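Side-chain contacts in fibronectin type III domain-containing protein (PDB 6P2K), which probably hydrolyses the backbone of xyloglucan or related beta-glucans, as a family 74 glycoside hydrolase whose two beta-propellers form the catalytic part of a longer secreted protein: residues T43-S48 / G348-T353; T555-G560 / W605-V610. All coordinates share one frame; numbering follows the deposited sequence.

Contact 1: T43-S48 / G348-T353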
ATOM      1  N   THR B  43     -33.973 -33.203  19.845  1.00 31.39           N
ATOM      2  CA  THR B  43     -33.789 -33.967  21.074  1.00 35.40           C
ATOM      3  C   THR B  43     -32.489 -33.623  21.791  1.00 32.67           C
ATOM      4  O   THR B  43     -32.106 -34.328  22.729  1.00 34.58           O
ATOM      5  CB  THR B  43     -33.837 -35.470  20.795  1.00 37.62           C
ATOM      6  OG1 THR B  43     -32.691 -35.852  20.023  1.00 39.72           O
ATOM      7  CG2 THR B  43     -35.104 -35.841  20.041  1.00 35.54           C
ATOM      8  N   ASN B  44     -31.805 -32.556  21.384  1.00 29.76           N
ATOM      9  CA  ASN B  44     -30.609 -32.086  22.072  1.00 31.13           C
ATOM     10  C   ASN B  44     -30.745 -30.615  22.440  1.00 29.48           C
ATOM     11  O   ASN B  44     -29.774 -29.854  22.415  1.00 28.38           O
ATOM     12  CB  ASN B  44     -29.355 -32.331  21.233  1.00 30.44           C
ATOM     13  CG  ASN B  44     -29.503 -31.857  19.795  1.00 27.54           C
ATOM     14  OD1 ASN B  44     -30.351 -31.024  19.484  1.00 23.62           O
ATOM     15  ND2 ASN B  44     -28.663 -32.387  18.914  1.00 29.60           N
ATOM     16  N   ASN B  45     -31.968 -30.204  22.787  1.00 28.17           N
ATOM     17  CA  ASN B  45     -32.276 -28.836  23.210  1.00 27.60           C
ATOM     18  C   ASN B  45     -31.820 -27.805  22.178  1.00 29.03           C
ATOM     19  O   ASN B  45     -31.286 -26.746  22.518  1.00 29.17           O
ATOM     20  CB  ASN B  45     -31.676 -28.531  24.584  1.00 30.15           C
ATOM     21  CG  ASN B  45     -32.402 -27.404  25.295  1.00 26.92           C
ATOM     22  OD1 ASN B  45     -33.624 -27.288  25.202  1.00 27.03           O
ATOM     23  ND2 ASN B  45     -31.654 -26.560  25.996  1.00 26.10           N
ATOM     24  N   GLY B  46     -32.034 -28.116  20.905  1.00 25.33           N
ATOM     25  CA  GLY B  46     -31.837 -27.145  19.852  1.00 23.15           C
ATOM     26  C   GLY B  46     -30.451 -27.081  19.257  1.00 23.51           C
ATOM     27  O   GLY B  46     -30.185 -26.167  18.468  1.00 20.80           O
ATOM     28  N   GLU B  47     -29.555 -28.009  19.606  1.00 23.51           N
ATOM     29  CA  GLU B  47     -28.258 -28.044  18.933  1.00 25.06           C
ATOM     30  C   GLU B  47     -28.400 -28.499  17.486  1.00 26.56           C
ATOM     31  O   GLU B  47     -27.577 -28.134  16.637  1.00 27.59           O
ATOM     32  CB  GLU B  47     -27.284 -28.945  19.692  1.00 27.76           C
ATOM     33  CG  GLU B  47     -26.677 -28.293  20.927  1.00 36.08           C
ATOM     34  CD  GLU B  47     -26.067 -26.927  20.634  1.00 42.56           C
ATOM     35  OE1 GLU B  47     -26.365 -25.967  21.377  1.00 42.85           O
ATOM     36  OE2 GLU B  47     -25.291 -26.812  19.663  1.00 45.09           O
ATOM     37  N   SER B  48     -29.434 -29.283  17.186  1.00 25.30           N
ATOM     38  CA  SER B  48     -29.765 -29.659  15.820  1.00 23.18           C
ATOM     39  C   SER B  48     -31.263 -29.907  15.745  1.00 24.33           C
ATOM     40  O   SER B  48     -31.866 -30.425  16.687  1.00 25.86           O
ATOM     41  CB  SER B  48     -29.002 -30.906  15.363  1.00 24.42           C
ATOM     42  OG  SER B  48     -29.487 -32.063  16.023  1.00 27.62           O
ATOM     43  N   GLY B 348     -34.652 -22.980  32.766  1.00 28.96           N
ATOM     44  CA  GLY B 348     -34.182 -22.191  31.646  1.00 28.02           C
ATOM     45  C   GLY B 348     -35.331 -21.463  30.984  1.00 28.51           C
ATOM     46  O   GLY B 348     -36.487 -21.573  31.398  1.00 30.84           O
ATOM     47  N   VAL B 349     -34.994 -20.710  29.938  1.00 24.08           N
ATOM     48  CA  VAL B 349     -35.962 -19.920  29.186  1.00 23.23           C
ATOM     49  C   VAL B 349     -35.718 -20.137  27.699  1.00 25.81           C
ATOM     50  O   VAL B 349     -34.575 -20.052  27.234  1.00 29.12           O
ATOM     51  CB  VAL B 349     -35.874 -18.419  29.528  1.00 23.44           C
ATOM     52  CG1 VAL B 349     -36.759 -17.606  28.594  1.00 21.21           C
ATOM     53  CG2 VAL B 349     -36.261 -18.170  30.983  1.00 24.33           C
ATOM     54  N   TRP B 350     -36.788 -20.421  26.960  1.00 25.50           N
ATOM     55  CA  TRP B 350     -36.760 -20.478  25.504  1.00 25.02           C
ATOM     56  C   TRP B 350     -37.396 -19.209  24.951  1.00 24.41           C
ATOM     57  O   TRP B 350     -38.505 -18.848  25.358  1.00 25.55           O
ATOM     58  CB  TRP B 350     -37.514 -21.709  24.994  1.00 20.36           C
ATOM     59  CG  TRP B 350     -36.659 -22.924  24.822  1.00 27.45           C
ATOM     60  CD1 TRP B 350     -36.609 -24.018  25.642  1.00 27.20           C
ATOM     61  CD2 TRP B 350     -35.729 -23.174  23.762  1.00 24.40           C
ATOM     62  NE1 TRP B 350     -35.705 -24.930  25.155  1.00 26.25           N
ATOM     63  CE2 TRP B 350     -35.150 -24.436  24.002  1.00 25.66           C
ATOM     64  CE3 TRP B 350     -35.324 -22.449  22.635  1.00 23.18           C
ATOM     65  CZ2 TRP B 350     -34.192 -24.990  23.156  1.00 25.12           C
ATOM     66  CZ3 TRP B 350     -34.372 -23.002  21.795  1.00 22.14           C
ATOM     67  CH2 TRP B 350     -33.817 -24.260  22.060  1.00 22.90           C
ATOM     68  N   SER B 351     -36.703 -18.537  24.034  1.00 24.98           N
ATOM     69  CA  SER B 351     -37.221 -17.294  23.462  1.00 22.62           C
ATOM     70  C   SER B 351     -36.567 -17.066  22.097  1.00 21.08           C
ATOM     71  O   SER B 351     -36.047 -18.005  21.485  1.00 24.24           O
ATOM     72  CB  SER B 351     -36.992 -16.123  24.432  1.00 23.32           C
ATOM     73  OG  SER B 351     -37.570 -14.929  23.930  1.00 21.87           O
ATOM     74  N   THR B 352     -36.587 -15.818  21.623  1.00 17.21           N
ATOM     75  CA  THR B 352     -36.171 -15.500  20.259  1.00 19.22           C
ATOM     76  C   THR B 352     -35.817 -14.020  20.160  1.00 18.51           C
ATOM     77  O   THR B 352     -36.243 -13.206  20.983  1.00 21.62           O
ATOM     78  CB  THR B 352     -37.278 -15.832  19.253  1.00 20.87           C
ATOM     79  OG1 THR B 352     -36.859 -15.473  17.929  1.00 20.81           O
ATOM     80  CG2 THR B 352     -38.547 -15.066  19.598  1.00 17.12           C
ATOM     81  N   THR B 353     -35.034 -13.679  19.133  1.00 15.39           N
ATOM     82  CA  THR B 353     -34.851 -12.277  18.770  1.00 20.68           C
ATOM     83  C   THR B 353     -35.811 -11.829  17.677  1.00 23.10           C
ATOM     84  O   THR B 353     -35.852 -10.627  17.378  1.00 21.11           O
ATOM     85  CB  THR B 353     -33.407 -11.990  18.319  1.00 18.25           C
ATOM     86  OG1 THR B 353     -33.099 -12.730  17.127  1.00 15.16           O
ATOM     87  CG2 THR B 353     -32.411 -12.324  19.426  1.00 14.72           C
TER
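N45 meets the indole of W350 at its edge, with the amide plane turned 84° from the ring plane, and the two side chains run past each other in opposite directions. With CG anti to the backbone N (chi1 -157°), N45 brings OD1 beside the ring, where it lies 3.1 Å from W350 NE1 and equally close to CZ2. The N-H is poorly aimed, at 130°, and the hydrogen bond is weak. The same rim meets the backbone: N45 O is 3.6 Å from W350 CH2, and G46 CA packs against CH2 at 4.1 Å. A side chain at G46 would collide with the indole, and its backbone angles favour glycine too.

N45 and G46 are the central residues of a type I' turn from N44 to E47, within a sequence resembling the Asp-box hairpin common in propellers. Across its base, N44 OD1 accepts S48 N at 3.0 Å, and N44 ND2 donates to S48 OG. The turn belongs to the first blade of the N-terminal propeller and W350 to the last, with V30 touching W350, so the contact lies where the ring closes. A leucine in place of W350 would probably leave N45 OD1 without its indole donor and open a gap beside G46. The side-chain amide oxygen of buried N45 is thus met by one bent N-H and the adjoining C-H edge, a contact resting more on fit than bond strength.

Contact 2: T555-G560 / W605-V610. With ZN (zinc ion), chain P.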
ATOM      1  N   THR B 555     -27.538   3.034 -20.070  1.00 22.78           N
ATOM      2  CA  THR B 555     -28.203   3.254 -21.347  1.00 24.88           C
ATOM      3  C   THR B 555     -29.646   2.781 -21.249  1.00 22.80           C
ATOM      4  O   THR B 555     -29.903   1.642 -20.852  1.00 23.63           O
ATOM      5  CB  THR B 555     -27.492   2.508 -22.478  1.00 24.68           C
ATOM      6  OG1 THR B 555     -26.096   2.835 -22.471  1.00 27.64           O
ATOM      7  CG2 THR B 555     -28.100   2.882 -23.829  1.00 23.94           C
ATOM      8  N   GLN B 556     -30.582   3.650 -21.608  1.00 23.27           N
ATOM      9  CA  GLN B 556     -31.975   3.237 -21.718  1.00 25.25           C
ATOM     10  C   GLN B 556     -32.208   2.617 -23.088  1.00 22.69           C
ATOM     11  O   GLN B 556     -31.847   3.204 -24.113  1.00 19.99           O
ATOM     12  CB  GLN B 556     -32.918   4.423 -21.511  1.00 26.86           C
ATOM     13  CG  GLN B 556     -34.384   4.018 -21.464  1.00 31.14           C
ATOM     14  CD  GLN B 556     -35.322   5.201 -21.315  1.00 41.78           C
ATOM     15  OE1 GLN B 556     -35.232   5.962 -20.354  1.00 46.18           O
ATOM     16  NE2 GLN B 556     -36.230   5.358 -22.270  1.00 45.87           N
ATOM     17  N   ILE B 557     -32.806   1.429 -23.110  1.00 22.63           N
ATOM     18  CA  ILE B 557     -33.135   0.763 -24.366  1.00 23.52           C
ATOM     19  C   ILE B 557     -34.630   0.569 -24.567  1.00 24.08           C
ATOM     20  O   ILE B 557     -35.042   0.192 -25.674  1.00 25.78           O
ATOM     21  CB  ILE B 557     -32.397  -0.588 -24.507  1.00 21.65           C
ATOM     22  CG1 ILE B 557     -32.948  -1.628 -23.535  1.00 19.64           C
ATOM     23  CG2 ILE B 557     -30.903  -0.404 -24.277  1.00 21.81           C
ATOM     24  CD1 ILE B 557     -32.248  -2.972 -23.652  1.00 16.00           C
ATOM     25  N   TYR B 558     -35.461   0.835 -23.559  1.00 21.97           N
ATOM     26  CA  TYR B 558     -36.903   0.668 -23.703  1.00 24.20           C
ATOM     27  C   TYR B 558     -37.623   1.540 -22.681  1.00 24.90           C
ATOM     28  O   TYR B 558     -37.339   1.444 -21.485  1.00 23.00           O
ATOM     29  CB  TYR B 558     -37.299  -0.804 -23.521  1.00 21.99           C
ATOM     30  CG  TYR B 558     -38.789  -1.054 -23.592  1.00 22.72           C
ATOM     31  CD1 TYR B 558     -39.453  -1.073 -24.814  1.00 21.40           C
ATOM     32  CD2 TYR B 558     -39.535  -1.267 -22.434  1.00 21.10           C
ATOM     33  CE1 TYR B 558     -40.818  -1.299 -24.885  1.00 22.98           C
ATOM     34  CE2 TYR B 558     -40.901  -1.497 -22.494  1.00 22.25           C
ATOM     35  CZ  TYR B 558     -41.534  -1.512 -23.723  1.00 22.44           C
ATOM     36  OH  TYR B 558     -42.886  -1.736 -23.801  1.00 21.04           O
ATOM     37  N   GLU B 559     -38.549   2.384 -23.146  1.00 25.63           N
ATOM     38  CA  GLU B 559     -39.410   3.142 -22.243  1.00 25.15           C
ATOM     39  C   GLU B 559     -40.617   2.292 -21.875  1.00 24.16           C
ATOM     40  O   GLU B 559     -41.271   1.714 -22.751  1.00 24.90           O
ATOM     41  CB  GLU B 559     -39.872   4.476 -22.848  1.00 25.14           C
ATOM     42  CG  GLU B 559     -40.774   4.414 -24.111  1.00 28.23           C
ATOM     43  CD  GLU B 559     -42.298   4.371 -23.851  1.00 27.89           C
ATOM     44  OE1 GLU B 559     -43.053   4.176 -24.823  1.00 28.35           O
ATOM     45  OE2 GLU B 559     -42.769   4.515 -22.703  1.00 31.55           O
ATOM     46  N   GLY B 560     -40.897   2.211 -20.579  1.00 20.88           N
ATOM     47  CA  GLY B 560     -42.055   1.494 -20.090  1.00 22.05           C
ATOM     48  C   GLY B 560     -42.907   2.377 -19.205  1.00 24.42           C
ATOM     49  O   GLY B 560     -43.283   1.990 -18.094  1.00 26.60           O
ATOM     50  N   TRP B 605     -33.132   0.248 -30.294  1.00 30.10           N
ATOM     51  CA  TRP B 605     -33.777  -1.030 -30.026  1.00 28.89           C
ATOM     52  C   TRP B 605     -35.239  -0.968 -30.438  1.00 32.97           C
ATOM     53  O   TRP B 605     -35.894   0.067 -30.281  1.00 37.40           O
ATOM     54  CB  TRP B 605     -33.688  -1.393 -28.540  1.00 27.27           C
ATOM     55  CG  TRP B 605     -32.304  -1.687 -28.041  1.00 23.47           C
ATOM     56  CD1 TRP B 605     -31.299  -0.786 -27.824  1.00 23.05           C
ATOM     57  CD2 TRP B 605     -31.778  -2.968 -27.675  1.00 23.21           C
ATOM     58  NE1 TRP B 605     -30.180  -1.429 -27.355  1.00 23.63           N
ATOM     59  CE2 TRP B 605     -30.449  -2.769 -27.250  1.00 25.12           C
ATOM     60  CE3 TRP B 605     -32.303  -4.265 -27.666  1.00 25.75           C
ATOM     61  CZ2 TRP B 605     -29.637  -3.819 -26.822  1.00 24.58           C
ATOM     62  CZ3 TRP B 605     -31.492  -5.308 -27.242  1.00 23.15           C
ATOM     63  CH2 TRP B 605     -30.174  -5.077 -26.828  1.00 23.03           C
ATOM     64  N   THR B 606     -35.752  -2.079 -30.962  1.00 31.55           N
ATOM     65  CA  THR B 606     -37.179  -2.247 -31.203  1.00 29.99           C
ATOM     66  C   THR B 606     -37.669  -3.433 -30.386  1.00 28.63           C
ATOM     67  O   THR B 606     -37.085  -4.521 -30.454  1.00 28.76           O
ATOM     68  CB  THR B 606     -37.487  -2.455 -32.692  1.00 32.71           C
ATOM     69  OG1 THR B 606     -36.782  -3.602 -33.183  1.00 31.35           O
ATOM     70  CG2 THR B 606     -37.084  -1.229 -33.499  1.00 35.43           C
ATOM     71  N   PHE B 607     -38.727  -3.216 -29.608  1.00 25.34           N
ATOM     72  CA  PHE B 607     -39.290  -4.231 -28.731  1.00 22.35           C
ATOM     73  C   PHE B 607     -40.710  -4.555 -29.165  1.00 22.70           C
ATOM     74  O   PHE B 607     -41.442  -3.682 -29.643  1.00 22.65           O
ATOM     75  CB  PHE B 607     -39.311  -3.769 -27.270  1.00 20.84           C
ATOM     76  CG  PHE B 607     -37.999  -3.926 -26.561  1.00 22.07           C
ATOM     77  CD1 PHE B 607     -36.938  -3.077 -26.839  1.00 21.83           C
ATOM     78  CD2 PHE B 607     -37.831  -4.911 -25.603  1.00 22.53           C
ATOM     79  CE1 PHE B 607     -35.728  -3.220 -26.184  1.00 21.24           C
ATOM     80  CE2 PHE B 607     -36.621  -5.057 -24.940  1.00 20.79           C
ATOM     81  CZ  PHE B 607     -35.569  -4.210 -25.234  1.00 20.26           C
ATOM     82  N   ALA B 608     -41.100  -5.814 -28.978  1.00 21.20           N
ATOM     83  CA  ALA B 608     -42.454  -6.238 -29.296  1.00 26.19           C
ATOM     84  C   ALA B 608     -42.826  -7.432 -28.433  1.00 28.72           C
ATOM     85  O   ALA B 608     -41.968  -8.225 -28.034  1.00 26.71           O
ATOM     86  CB  ALA B 608     -42.607  -6.592 -30.781  1.00 28.11           C
ATOM     87  N   GLN B 609     -44.118  -7.539 -28.139  1.00 27.88           N
ATOM     88  CA  GLN B 609     -44.648  -8.720 -27.478  1.00 24.87           C
ATOM     89  C   GLN B 609     -44.668  -9.887 -28.458  1.00 21.28           C
ATOM     90  O   GLN B 609     -45.054  -9.730 -29.618  1.00 22.20           O
ATOM     91  CB  GLN B 609     -46.056  -8.432 -26.954  1.00 22.81           C
ATOM     92  CG  GLN B 609     -46.730  -9.580 -26.216  1.00 26.74           C
ATOM     93  CD  GLN B 609     -48.233  -9.384 -26.110  1.00 28.13           C
ATOM     94  OE1 GLN B 609     -48.937  -9.410 -27.114  1.00 28.02           O
ATOM     95  NE2 GLN B 609     -48.727  -9.176 -24.894  1.00 26.45           N
ATOM     96  N   VAL B 610     -44.230 -11.060 -27.999  1.00 23.06           N
ATOM     97  CA  VAL B 610     -44.239 -12.262 -28.826  1.00 25.74           C
ATOM     98  C   VAL B 610     -45.067 -13.384 -28.221  1.00 26.26           C
ATOM     99  O   VAL B 610     -45.238 -14.425 -28.861  1.00 26.60           O
ATOM    100  CB  VAL B 610     -42.810 -12.760 -29.131  1.00 22.24           C
ATOM    101  CG1 VAL B 610     -42.056 -11.730 -29.961  1.00 21.61           C
ATOM    102  CG2 VAL B 610     -42.061 -13.078 -27.847  1.00 20.93           C
TER
HETATM  103 ZN    ZN P 801     -44.699   4.079 -23.658  0.70 17.67          ZN
HETATM  104  O   HOH W   1     -37.325   0.635 -27.436  1.00 33.88           O
HETATM  105  O   HOH W   2     -45.855   4.117 -25.383  1.00 17.46           O
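A chi1 of 70° sets I557 CG1 between the backbone N and the carbonyl carbon, leaving CG2 to lie over W605, while Y558 holds CG anti to its backbone N (chi1 177°) and turns its ring obliquely across F607. Both residues can face the neighbouring blade because they form a classic beta bulge opposite M533, which places two successive side chains on the same side of strand 555-559. The outermost strand of one blade of the C-terminal beta-propeller is thereby packed on the 605-610 strand of the next.

I557 covers one face of W605: its CB makes a CH-pi contact 3.6 Å from the centroid of the five-membered ring, and CG2 comes to 3.3 Å from NE1. The far end of the isoleucine is shared, with CD1 above the indole and also 3.9 Å from F607 CZ. Y558 CB in turn sits over a face of F607, 4.1 Å from the ring centroid and displaced toward the rim. The two aromatic planes are inclined at 43°, and Y558 CD1 reaches 3.6 Å from F607 CG. The phenol OH finds its partner beyond the pair, at A567 N. Between the strands, a water donates to both I557 O and W605 O, linking two acceptors that could not bond to each other directly.

Next to the bulge, E559 turns to a zinc ion completed by D562, D566 and a water, its carboxylate binding through both oxygens, OE1 at 2.0 Å and OE2 at 2.2 Å from the metal.

How the contacts relate
Contacts 1 and 2 both join blades, but in different propellers, on opposite sides of the centre of the chain and with about 38 Å between their nearest atoms. Contact 1 is wholly buried and lies nearer the middle of the molecule, where a hairpin turn of one blade meets a strand of another. Contact 2 is farther out and only partly buried, joining strand to strand at the blade margin. Their use of aromatic rings differs accordingly: contact 1 engages the edge of one indole with polar and backbone atoms, whereas contact 2 spreads apolar groups over ring faces, adds a bridging water and borders a zinc site.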